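Local coordinates for lipoprotein (Thermotoga maritima, PDB 2F4I) that is of unknown function but, as a predicted periplasmic lipoprotein with an OB-fold, probably acts in the cell envelope, at residues E46-N49 / T50-E53. Residues are numbered along the deposited sequence; the frame is centred on the assembly and turned at random.
Sequences EVLN and TLDE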
loop_
_atom_site.group_PDB
_atom_site.type_symbol
_atom_site.label_atom_id
_atom_site.label_comp_id
_atom_site.label_asym_id
_atom_site.label_seq_id
_atom_site.Cartn_x
_atom_site.Cartn_y
_atom_site.Cartn_z
ATOM N N GLU A 46 6.859 10.312 9.103
ATOM C CA GLU A 46 6.054 11.524 9.294
ATOM C C GLU A 46 4.551 11.233 9.360
ATOM O O GLU A 46 3.863 11.769 10.231
ATOM C CB GLU A 46 6.328 12.501 8.151
ATOM C CG GLU A 46 5.627 13.849 8.288
ATOM C CD GLU A 46 5.928 14.801 7.139
ATOM O OE1 GLU A 46 7.002 14.680 6.494
ATOM O OE2 GLU A 46 5.072 15.674 6.882
ATOM N N VAL A 47 4.036 10.451 8.400
ATOM C CA VAL A 47 2.625 10.077 8.381
ATOM C C VAL A 47 2.231 9.326 9.682
ATOM O O VAL A 47 1.286 9.738 10.370
ATOM C CB VAL A 47 2.251 9.262 7.119
ATOM C CG1 VAL A 47 0.818 8.677 7.184
ATOM C CG2 VAL A 47 2.457 10.072 5.830
ATOM N N LEU A 48 2.963 8.267 10.036
ATOM C CA LEU A 48 2.637 7.526 11.249
ATOM C C LEU A 48 2.731 8.374 12.550
ATOM O O LEU A 48 1.899 8.256 13.436
ATOM C CB LEU A 48 3.460 6.235 11.395
ATOM C CG LEU A 48 3.443 5.181 10.287
ATOM C CD1 LEU A 48 3.809 3.856 10.824
ATOM C CD2 LEU A 48 2.141 5.086 9.584
ATOM N N ASN A 49 3.755 9.213 12.653
ATOM C CA ASN A 49 3.855 10.135 13.789
ATOM C C ASN A 49 2.668 11.070 13.868
ATOM O O ASN A 49 2.152 11.326 14.939
ATOM C CB ASN A 49 5.147 10.959 13.731
ATOM C CG ASN A 49 6.345 10.170 14.161
ATOM O OD1 ASN A 49 6.200 9.104 14.756
ATOM N ND2 ASN A 49 7.530 10.664 13.847
ATOM N N THR A 50 2.232 11.578 12.718
ATOM C CA THR A 50 1.048 12.444 12.697
ATOM C C THR A 50 -0.239 11.673 13.079
ATOM O O THR A 50 -1.094 12.215 13.788
ATOM C CB THR A 50 0.869 13.173 11.362
ATOM O OG1 THR A 50 2.102 13.777 10.967
ATOM C CG2 THR A 50 -0.232 14.250 11.470
ATOM N N LEU A 51 -0.371 10.430 12.631
ATOM C CA LEU A 51 -1.516 9.588 13.011
ATOM C C LEU A 51 -1.560 9.390 14.512
ATOM O O LEU A 51 -2.613 9.436 15.115
ATOM C CB LEU A 51 -1.479 8.225 12.321
ATOM C CG LEU A 51 -1.871 8.217 10.850
ATOM C CD1 LEU A 51 -1.355 6.930 10.180
ATOM C CD2 LEU A 51 -3.407 8.400 10.599
ATOM N N ASP A 52 -0.404 9.183 15.126
ATOM C CA ASP A 52 -0.326 8.982 16.584
ATOM C C ASP A 52 -0.660 10.215 17.362
ATOM O O ASP A 52 -1.166 10.137 18.469
ATOM C CB ASP A 52 1.071 8.624 17.055
ATOM C CG ASP A 52 1.495 7.288 16.595
ATOM O OD1 ASP A 52 0.574 6.517 16.237
ATOM O OD2 ASP A 52 2.725 7.020 16.594
ATOM N N GLU A 53 -0.298 11.352 16.817
ATOM C CA GLU A 53 -0.584 12.624 17.455
ATOM C C GLU A 53 -2.005 13.156 17.199
ATOM O O GLU A 53 -2.653 13.638 18.099
ATOM C CB GLU A 53 0.471 13.585 16.959
ATOM C CG GLU A 53 0.155 15.010 17.093
ATOM C CD GLU A 53 1.056 15.810 16.197
ATOM O OE1 GLU A 53 2.266 15.411 16.104
ATOM O OE2 GLU A 53 0.526 16.777 15.565
#
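The flat carbonyl group of Glu46 is approached on both faces by Thr50: the amide N comes from one side of the plane and the hydroxyl from the other. Thr50 N lies 3.0 Å from Glu46 O, and Thr50 OG1, donating its proton, lies 2.8 Å from the same oxygen, each about 30° off the plane. The hydroxyl gets there because OG1 stands anti to its own carbonyl carbon (chi1 -48°), beside the backbone N. A valine here would probably keep the amide bond but leave Glu46 O without its second donor. Leu48 O accepts from Asp52 N at 3.0 Å; the Asp52 carboxylate beside it is not bonded to it, its OD1 being hydrogen-bonded to Tyr182 and its OD2 salt-bridged to Arg95, which also hydrogen-bonds Asn49 OD1. On the buried side, Val47 and Leu51 run side by side, with Val47 CG1 4.1 Å from Leu51 CD1, while Leu48 CD2 meets that same methyl at 4.0 Å. The contact thus illustrates an amphipathic helix: i to i+4 backbone bonds hold the carbonyls of residues 46-49, with a threonine hydroxyl added at the first, Val47 and Leu51 face the sheet at Tyr74, and acidic and amide groups probably draw Arg95 toward the polar side.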